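Local coordinates for microtubule-associated protein 1A/1B, light chain 3 (Trypanosoma brucei brucei, PDB 3W1Y) that probably serves in autophagy as an ATG8-family, ubiquitin-like protein that binds the membrane lipid phosphatidylethanolamine, at residues I34-E39 against L126-G131; N68-P73 against M83-R88; A76-F81 against P106-C111. All coordinates share one frame; numbering follows the deposited sequence.

In the fold
Contact 1 is the buried core, near the centre of the chain, where strands 33-40 and 126-133 are joined by a regular ladder of backbone hydrogen bonds. Contact 2 starts from strand 68-73, which pairs with strand 33-40 in the same sheet, and reaches across to helix 78-88; it is partly buried and has no hydrogen bond across it, only apolar packing and a cation-pi stack. Contact 3 lies furthest from the centre and ties the start of that same helix to the loop 106-111, whose carbonyls accept two helix N-H groups. Phe81 connects all three: its ring meets Ile36, Cys38 and Val128 of contact 1 and Phe70 and Leu72 of contact 2. Contacts 2 and 3 also touch a second subunit.

Contact 1: I34-E39 against L126-G131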
loop_
_atom_site.group_PDB
_atom_site.type_symbol
_atom_site.label_atom_id
_atom_site.label_comp_id
_atom_site.label_asym_id
_atom_site.label_seq_id
_atom_site.Cartn_x
_atom_site.Cartn_y
_atom_site.Cartn_z
ATOM N N ILE A 34 15.692 -9.141 -8.073
ATOM C CA ILE A 34 16.147 -8.499 -6.853
ATOM C C ILE A 34 15.790 -9.417 -5.686
ATOM O O ILE A 34 14.619 -9.736 -5.482
ATOM C CB ILE A 34 15.456 -7.106 -6.701
ATOM C CG1 ILE A 34 15.626 -6.259 -7.995
ATOM C CG2 ILE A 34 15.905 -6.379 -5.382
ATOM C CD1 ILE A 34 17.131 -5.971 -8.432
ATOM N N PRO A 35 16.812 -9.873 -4.929
ATOM C CA PRO A 35 16.529 -10.612 -3.684
ATOM C C PRO A 35 16.214 -9.672 -2.520
ATOM O O PRO A 35 16.980 -8.762 -2.214
ATOM C CB PRO A 35 17.804 -11.420 -3.440
ATOM C CG PRO A 35 18.902 -10.647 -4.175
ATOM C CD PRO A 35 18.256 -9.790 -5.241
ATOM N N ILE A 36 15.080 -9.926 -1.873
ATOM C CA ILE A 36 14.516 -9.052 -0.889
ATOM C C ILE A 36 14.280 -9.837 0.403
ATOM O O ILE A 36 13.726 -10.939 0.388
ATOM C CB ILE A 36 13.185 -8.454 -1.397
ATOM C CG1 ILE A 36 13.395 -7.748 -2.738
ATOM C CG2 ILE A 36 12.532 -7.511 -0.341
ATOM C CD1 ILE A 36 12.081 -7.362 -3.458
ATOM N N LEU A 37 14.729 -9.266 1.518
ATOM C CA LEU A 37 14.512 -9.876 2.819
ATOM C C LEU A 37 13.624 -8.922 3.613
ATOM O O LEU A 37 14.037 -7.795 3.861
ATOM C CB LEU A 37 15.882 -10.113 3.496
ATOM C CG LEU A 37 16.017 -10.958 4.774
ATOM C CD1 LEU A 37 15.274 -10.288 5.924
ATOM C CD2 LEU A 37 15.527 -12.360 4.550
ATOM N N CYS A 38 12.386 -9.332 3.935
ATOM C CA CYS A 38 11.466 -8.492 4.742
ATOM C C CYS A 38 11.272 -9.016 6.126
ATOM O O CYS A 38 11.045 -10.205 6.299
ATOM C CB CYS A 38 10.057 -8.350 4.140
ATOM S SG CYS A 38 10.080 -8.189 2.463
ATOM N N GLU A 39 11.358 -8.110 7.094
ATOM C CA GLU A 39 11.100 -8.406 8.486
ATOM C C GLU A 39 10.170 -7.343 9.050
ATOM O O GLU A 39 10.186 -6.204 8.584
ATOM C CB GLU A 39 12.388 -8.419 9.311
ATOM C CG GLU A 39 13.342 -9.541 8.937
ATOM C CD GLU A 39 14.576 -9.567 9.831
ATOM O OE1 GLU A 39 14.792 -8.660 10.652
ATOM O OE2 GLU A 39 15.357 -10.498 9.703
ATOM N N LEU A 126 18.314 -6.829 -0.621
ATOM C CA LEU A 126 17.629 -5.581 -0.287
ATOM C C LEU A 126 16.800 -5.851 0.986
ATOM O O LEU A 126 15.894 -6.686 0.956
ATOM C CB LEU A 126 16.707 -5.158 -1.433
ATOM C CG LEU A 126 15.947 -3.868 -1.193
ATOM C CD1 LEU A 126 16.916 -2.707 -0.895
ATOM C CD2 LEU A 126 15.015 -3.559 -2.370
ATOM N N TYR A 127 17.165 -5.195 2.094
ATOM C CA TYR A 127 16.481 -5.349 3.365
ATOM C C TYR A 127 15.299 -4.386 3.470
ATOM O O TYR A 127 15.424 -3.208 3.150
ATOM C CB TYR A 127 17.469 -5.159 4.519
ATOM C CG TYR A 127 18.318 -6.402 4.716
ATOM C CD1 TYR A 127 19.504 -6.571 4.017
ATOM C CD2 TYR A 127 17.898 -7.426 5.571
ATOM C CE1 TYR A 127 20.267 -7.721 4.168
ATOM C CE2 TYR A 127 18.650 -8.569 5.740
ATOM C CZ TYR A 127 19.839 -8.717 5.034
ATOM O OH TYR A 127 20.596 -9.858 5.193
ATOM N N VAL A 128 14.151 -4.905 3.898
ATOM C CA VAL A 128 12.924 -4.138 3.965
ATOM C C VAL A 128 12.206 -4.442 5.299
ATOM O O VAL A 128 12.073 -5.616 5.706
ATOM C CB VAL A 128 11.985 -4.445 2.760
ATOM C CG1 VAL A 128 10.653 -3.736 2.909
ATOM C CG2 VAL A 128 12.645 -4.100 1.412
ATOM N N SER A 129 11.772 -3.376 5.977
ATOM C CA SER A 129 10.907 -3.476 7.130
ATOM C C SER A 129 9.486 -3.269 6.668
ATOM O O SER A 129 9.202 -2.387 5.855
ATOM C CB SER A 129 11.233 -2.407 8.163
ATOM O OG SER A 129 12.595 -2.460 8.508
ATOM N N TYR A 130 8.590 -4.075 7.211
ATOM C CA TYR A 130 7.194 -3.902 6.934
ATOM C C TYR A 130 6.382 -3.765 8.224
ATOM O O TYR A 130 6.671 -4.412 9.248
ATOM C CB TYR A 130 6.678 -5.045 6.040
ATOM C CG TYR A 130 6.527 -6.389 6.721
ATOM C CD1 TYR A 130 5.321 -6.771 7.340
ATOM C CD2 TYR A 130 7.577 -7.298 6.721
ATOM C CE1 TYR A 130 5.195 -8.026 7.962
ATOM C CE2 TYR A 130 7.456 -8.524 7.299
ATOM C CZ TYR A 130 6.276 -8.899 7.922
ATOM O OH TYR A 130 6.218 -10.161 8.487
ATOM N N GLY A 131 5.374 -2.912 8.168
ATOM C CA GLY A 131 4.369 -2.858 9.222
ATOM C C GLY A 131 3.000 -3.139 8.632
ATOM O O GLY A 131 2.705 -2.735 7.512
#
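Leu37 and Tyr127 are bridged neighbours on parallel strands, and their side chains leave the sheet on the same face. The Leu37 CB is already close to the tyrosine ring, near both CD2 and CE2. With CG anti to the backbone N (chi1 -169°), Leu37 CG comes 3.7 Å from Tyr127 CE2, and Leu37 CD1 stays 3.8 Å from that same ring atom. The other methyl, Leu37 CD2, turns to Lys69 on the adjoining strand. Tyr127 OH is hydrogen-bonded to Asp123.

The backbone evidence for the pairing is a zigzag of five hydrogen bonds. Leu126 N donates to Pro35 O at 2.8 Å in a nearly straight bond (177°), and Leu37 N returns to Leu126 O at 2.9 Å; Val128 N to Leu37 O, Glu39 N to Val128 O and Tyr130 N to Glu39 O continue the alternation. In the strand order 68-73, 33-40, 126-133, 96-100, this is the central parallel pair of the beta-grasp (ubiquitin-like) fold, the first strand beside the last.

On the other face Ile36 CG2 meets Val128 CG2 at 3.8 Å, and Phe81 of helix 78-88 packs against both residues. Cys38 belongs to this face as well, its CB 3.7 Å from Tyr130 CD2. The tyrosine ring also leans on the neighbouring peptide, with Tyr130 CE2 3.4 Å from Glu39 C, while its OH bonds to the carbonyl of Asp66. Glu39 emerges on the face of Leu37 and Tyr127, where its carboxylate accepts from the backbone N atoms of Arg9 and Tyr10 in the N-terminal region.

Contact 2: N68-P73 against M83-R88; sequences NKFLLP and MALRQR
Phe70 makes the tightly packed part of this contact, the far end of its ring against Ala84 and Leu85 of the helix. Phe70 CZ lies 3.8 Å from Leu85 CD1 and equally near Leu85 CA, and Phe70 CE2 is 4.0 Å from Ala84 CB, with Ala84 O at the ring edge. The leucine and phenylalanine side chains cross at about a right angle, and Phe81 meets the same ring edge-to-face, so this side is close apolar packing of the helix on the sheet.

The outer side is looser and belongs to Arg88, an exposed residue in the last turn of helix 78-88. Its chain starts with CG anti to the backbone N (chi1 179°) and is bent further out, at chi2 and chi3; the guanidinium lies over one face of the Phe70 ring. Arg88 CZ lies 4.1 Å from the Phe70 ring centroid, with the two planes 21° apart. Nearer the backbone of the arginine, Asn68 OD1 is 3.4 Å from Arg88 CG. The guanidinium tip is modelled too near the Lys69 carbonyl, which leaves its exact placement doubtful. Taken with that caution, the cation-pi stack probably lets an exposed, charged side chain cover one face of a buried aromatic ring.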
loop_
_atom_site.group_PDB
_atom_site.type_symbol
_atom_site.label_atom_id
_atom_site.label_comp_id
_atom_site.label_asym_id
_atom_site.label_seq_id
_atom_site.Cartn_x
_atom_site.Cartn_y
_atom_site.Cartn_z
ATOM N N ASN A 68 10.090 -12.890 5.540
ATOM C CA ASN A 68 9.715 -13.291 4.199
ATOM C C ASN A 68 10.764 -12.808 3.183
ATOM O O ASN A 68 11.209 -11.659 3.229
ATOM C CB ASN A 68 8.342 -12.717 3.855
ATOM C CG ASN A 68 7.232 -13.320 4.694
ATOM O OD1 ASN A 68 6.804 -14.444 4.448
ATOM N ND2 ASN A 68 6.751 -12.573 5.673
ATOM N N LYS A 69 11.166 -13.713 2.300
ATOM C CA LYS A 69 12.078 -13.429 1.219
ATOM C C LYS A 69 11.321 -13.420 -0.087
ATOM O O LYS A 69 10.366 -14.171 -0.271
ATOM C CB LYS A 69 13.122 -14.520 1.102
ATOM C CG LYS A 69 14.054 -14.644 2.281
ATOM C CD LYS A 69 14.738 -15.980 2.142
ATOM C CE LYS A 69 15.882 -16.081 3.071
ATOM N NZ LYS A 69 16.373 -17.480 3.103
ATOM N N PHE A 70 11.758 -12.573 -1.006
ATOM C CA PHE A 70 11.150 -12.485 -2.328
ATOM C C PHE A 70 12.287 -12.422 -3.320
ATOM O O PHE A 70 13.369 -12.027 -2.975
ATOM C CB PHE A 70 10.267 -11.217 -2.443
ATOM C CG PHE A 70 9.071 -11.222 -1.534
ATOM C CD1 PHE A 70 9.188 -10.876 -0.195
ATOM C CD2 PHE A 70 7.819 -11.607 -2.006
ATOM C CE1 PHE A 70 8.071 -10.910 0.665
ATOM C CE2 PHE A 70 6.711 -11.634 -1.151
ATOM C CZ PHE A 70 6.849 -11.276 0.186
ATOM N N LEU A 71 12.010 -12.813 -4.559
ATOM C CA LEU A 71 12.919 -12.633 -5.669
ATOM C C LEU A 71 12.110 -12.016 -6.808
ATOM O O LEU A 71 11.363 -12.699 -7.502
ATOM C CB LEU A 71 13.527 -13.984 -6.049
ATOM C CG LEU A 71 14.641 -13.995 -7.088
ATOM C CD1 LEU A 71 15.814 -13.096 -6.671
ATOM C CD2 LEU A 71 15.120 -15.457 -7.362
ATOM N N LEU A 72 12.209 -10.707 -6.982
ATOM C CA LEU A 72 11.276 -10.036 -7.881
ATOM C C LEU A 72 11.991 -9.357 -9.031
ATOM O O LEU A 72 13.165 -8.972 -8.891
ATOM C CB LEU A 72 10.404 -9.048 -7.103
ATOM C CG LEU A 72 9.452 -9.642 -6.046
ATOM C CD1 LEU A 72 8.634 -8.548 -5.362
ATOM C CD2 LEU A 72 8.500 -10.730 -6.658
ATOM N N PRO A 73 11.298 -9.196 -10.176
ATOM C CA PRO A 73 11.958 -8.528 -11.323
ATOM C C PRO A 73 12.485 -7.114 -10.991
ATOM O O PRO A 73 11.845 -6.369 -10.213
ATOM C CB PRO A 73 10.850 -8.486 -12.407
ATOM C CG PRO A 73 9.857 -9.584 -12.037
ATOM C CD PRO A 73 9.899 -9.592 -10.482
ATOM N N MET A 83 2.005 -5.648 -3.041
ATOM C CA MET A 83 0.927 -6.597 -3.326
ATOM C C MET A 83 1.383 -8.030 -3.161
ATOM O O MET A 83 0.640 -8.814 -2.614
ATOM C CB MET A 83 0.314 -6.385 -4.713
ATOM C CG MET A 83 -0.254 -4.977 -4.886
ATOM S SD MET A 83 -0.552 -4.626 -6.632
ATOM C CE MET A 83 -2.271 -5.237 -6.769
ATOM N N ALA A 84 2.599 -8.369 -3.593
ATOM C CA ALA A 84 3.142 -9.706 -3.310
ATOM C C ALA A 84 3.235 -10.015 -1.782
ATOM O O ALA A 84 2.932 -11.130 -1.342
ATOM C CB ALA A 84 4.484 -9.901 -3.996
ATOM N N LEU A 85 3.616 -9.007 -0.994
ATOM C CA LEU A 85 3.767 -9.138 0.462
ATOM C C LEU A 85 2.401 -9.302 1.136
ATOM O O LEU A 85 2.246 -10.107 2.040
ATOM C CB LEU A 85 4.562 -7.961 1.060
ATOM C CG LEU A 85 4.903 -7.882 2.570
ATOM C CD1 LEU A 85 5.708 -9.100 3.133
ATOM C CD2 LEU A 85 5.685 -6.599 2.809
ATOM N N ARG A 86 1.418 -8.553 0.647
ATOM C CA ARG A 86 0.028 -8.686 1.069
ATOM C C ARG A 86 -0.538 -10.120 0.888
ATOM O O ARG A 86 -1.141 -10.687 1.807
ATOM C CB ARG A 86 -0.804 -7.695 0.280
ATOM C CG ARG A 86 -1.909 -7.131 1.050
ATOM C CD ARG A 86 -2.933 -6.467 0.155
ATOM N NE ARG A 86 -3.879 -5.717 0.972
ATOM C CZ ARG A 86 -4.895 -6.268 1.628
ATOM N NH1 ARG A 86 -5.095 -7.579 1.557
ATOM N NH2 ARG A 86 -5.716 -5.510 2.350
ATOM N N GLN A 87 -0.330 -10.678 -0.307
ATOM C CA GLN A 87 -0.672 -12.055 -0.628
ATOM C C GLN A 87 0.042 -13.052 0.274
ATOM O O GLN A 87 -0.554 -14.020 0.712
ATOM C CB GLN A 87 -0.283 -12.387 -2.075
ATOM C CG GLN A 87 -0.958 -11.576 -3.203
ATOM C CD GLN A 87 -0.318 -11.853 -4.591
ATOM O OE1 GLN A 87 0.202 -12.957 -4.841
ATOM N NE2 GLN A 87 -0.331 -10.836 -5.486
ATOM N N ARG A 88 1.333 -12.837 0.509
ATOM C CA ARG A 88 2.147 -13.750 1.295
ATOM C C ARG A 88 1.773 -13.721 2.781
ATOM O O ARG A 88 1.851 -14.741 3.465
ATOM C CB ARG A 88 3.632 -13.402 1.122
ATOM C CG ARG A 88 4.548 -14.287 1.927
ATOM C CD ARG A 88 5.027 -15.480 1.093
ATOM N NE ARG A 88 6.475 -15.388 0.894
ATOM C CZ ARG A 88 7.074 -15.208 -0.273
ATOM N NH1 ARG A 88 6.377 -15.136 -1.399
ATOM N NH2 ARG A 88 8.388 -15.128 -0.307
#

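Contact 3: A76-F81 against P106-C111; sequences ATVMEF and PPNSAC
Val78 and Met79, the first two residues of helix 78-88, give their N-H groups to carbonyls of a loop distant in sequence. Val78 N donates to Ala110 O at 2.8 Å, nearly in line with that C=O bond (168° at the oxygen). Met79 N donates to Asn108 O at 2.9 Å, in the carbonyl plane and on a lone pair. The two acceptors are brought together by the type I turn from Pro107 to Ala110, itself closed by a bond from Ala110 N to Pro107 O. Thr77, just ahead of helix 78-88, and Cys111, just ahead of helix 112-119, form a single backbone bridge, and Thr77 CA approaches Ala110 O to 3.1 Å in a CA-H...O contact.

Val78 is the main apolar side chain. Val78 CG2 meets Pro106 CB at 3.9 Å and Ala110 CB at 4.0 Å, while Val78 CB sits against Pro107 O. Met79 is bent at chi2 and chi3, and Met79 CE lies 3.3 Å from Asn108 ND2. A second subunit also comes near: Thr77 packs on its Met83, and Met79 and Ser109 both pack on its Met79.

Thr77 holds OG1 between its backbone N and carbonyl carbon (chi1 57°), where it accepts from Glu80 N at 3.3 Å. In return Glu80 OE2 takes the Thr77 N-H at 2.9 Å in a fairly straight bond (168°), and Thr77 OG1 also donates to it. This reciprocal pair is a capping box, with Thr77 as N-cap, at the start of the helix that packs on the sheet in the beta-grasp fold.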
loop_
_atom_site.group_PDB
_atom_site.type_symbol
_atom_site.label_atom_id
_atom_site.label_comp_id
_atom_site.label_asym_id
_atom_site.label_seq_id
_atom_site.Cartn_x
_atom_site.Cartn_y
_atom_site.Cartn_z
ATOM N N ALA A 76 9.823 -4.669 -11.721
ATOM C CA ALA A 76 8.679 -4.585 -10.808
ATOM C C ALA A 76 8.701 -3.273 -10.026
ATOM O O ALA A 76 9.751 -2.770 -9.687
ATOM C CB ALA A 76 8.673 -5.788 -9.824
ATOM N N THR A 77 7.537 -2.717 -9.742
ATOM C CA THR A 77 7.458 -1.518 -8.891
ATOM C C THR A 77 7.337 -1.858 -7.404
ATOM O O THR A 77 7.046 -3.001 -7.047
ATOM C CB THR A 77 6.269 -0.684 -9.252
ATOM O OG1 THR A 77 5.111 -1.500 -9.132
ATOM C CG2 THR A 77 6.394 -0.183 -10.689
ATOM N N VAL A 78 7.546 -0.842 -6.551
ATOM C CA VAL A 78 7.277 -0.944 -5.123
ATOM C C VAL A 78 5.858 -1.453 -4.856
ATOM O O VAL A 78 5.657 -2.317 -4.013
ATOM C CB VAL A 78 7.557 0.391 -4.387
ATOM C CG1 VAL A 78 6.988 0.383 -2.998
ATOM C CG2 VAL A 78 9.045 0.651 -4.298
ATOM N N MET A 79 4.876 -0.936 -5.588
ATOM C CA MET A 79 3.500 -1.379 -5.418
ATOM C C MET A 79 3.334 -2.890 -5.652
ATOM O O MET A 79 2.618 -3.569 -4.908
ATOM C CB MET A 79 2.559 -0.543 -6.331
ATOM C CG MET A 79 1.081 -0.948 -6.253
ATOM S SD MET A 79 0.403 -0.628 -4.586
ATOM C CE MET A 79 0.007 1.106 -4.794
ATOM N N GLU A 80 3.969 -3.401 -6.703
ATOM C CA GLU A 80 3.887 -4.832 -7.020
ATOM C C GLU A 80 4.471 -5.677 -5.900
ATOM O O GLU A 80 3.876 -6.673 -5.496
ATOM C CB GLU A 80 4.563 -5.152 -8.369
ATOM C CG GLU A 80 3.629 -4.921 -9.551
ATOM C CD GLU A 80 4.343 -4.874 -10.914
ATOM O OE1 GLU A 80 3.918 -5.627 -11.824
ATOM O OE2 GLU A 80 5.293 -4.072 -11.091
ATOM N N PHE A 81 5.634 -5.265 -5.402
ATOM C CA PHE A 81 6.220 -5.862 -4.210
ATOM C C PHE A 81 5.249 -5.856 -3.036
ATOM O O PHE A 81 5.059 -6.878 -2.385
ATOM C CB PHE A 81 7.525 -5.140 -3.837
ATOM C CG PHE A 81 8.038 -5.472 -2.468
ATOM C CD1 PHE A 81 8.230 -6.777 -2.071
ATOM C CD2 PHE A 81 8.352 -4.460 -1.577
ATOM C CE1 PHE A 81 8.695 -7.070 -0.816
ATOM C CE2 PHE A 81 8.840 -4.761 -0.301
ATOM C CZ PHE A 81 8.997 -6.061 0.068
ATOM N N PRO A 106 9.446 4.194 0.343
ATOM C CA PRO A 106 9.695 4.442 -1.075
ATOM C C PRO A 106 8.411 4.800 -1.857
ATOM O O PRO A 106 7.312 4.404 -1.458
ATOM C CB PRO A 106 10.281 3.118 -1.559
ATOM C CG PRO A 106 9.667 2.082 -0.629
ATOM C CD PRO A 106 9.532 2.761 0.693
ATOM N N PRO A 107 8.551 5.584 -2.949
ATOM C CA PRO A 107 7.392 5.859 -3.807
ATOM C C PRO A 107 6.890 4.545 -4.432
ATOM O O PRO A 107 7.705 3.687 -4.801
ATOM C CB PRO A 107 7.955 6.790 -4.908
ATOM C CG PRO A 107 9.301 7.248 -4.427
ATOM C CD PRO A 107 9.788 6.241 -3.427
ATOM N N ASN A 108 5.568 4.415 -4.533
ATOM C CA ASN A 108 4.904 3.238 -5.116
ATOM C C ASN A 108 5.274 2.852 -6.541
ATOM O O ASN A 108 5.223 1.659 -6.890
ATOM C CB ASN A 108 3.391 3.393 -5.033
ATOM C CG ASN A 108 2.894 3.166 -3.650
ATOM O OD1 ASN A 108 3.616 2.600 -2.829
ATOM N ND2 ASN A 108 1.681 3.612 -3.360
ATOM N N SER A 109 5.646 3.856 -7.342
ATOM C CA SER A 109 6.006 3.665 -8.746
ATOM C C SER A 109 7.487 3.477 -8.946
ATOM O O SER A 109 7.923 3.316 -10.062
ATOM C CB SER A 109 5.536 4.852 -9.585
ATOM O OG SER A 109 6.137 6.072 -9.142
ATOM N N ALA A 110 8.276 3.518 -7.881
ATOM C CA ALA A 110 9.709 3.248 -8.004
ATOM C C ALA A 110 9.951 1.783 -8.401
ATOM O O ALA A 110 9.198 0.900 -8.001
ATOM C CB ALA A 110 10.434 3.594 -6.701
ATOM N N CYS A 111 10.979 1.538 -9.210
ATOM C CA CYS A 111 11.400 0.189 -9.548
ATOM C C CYS A 111 12.331 -0.384 -8.494
ATOM O O CYS A 111 13.256 0.288 -8.043
ATOM C CB CYS A 111 12.141 0.210 -10.884
ATOM S SG CYS A 111 10.993 0.520 -12.200
#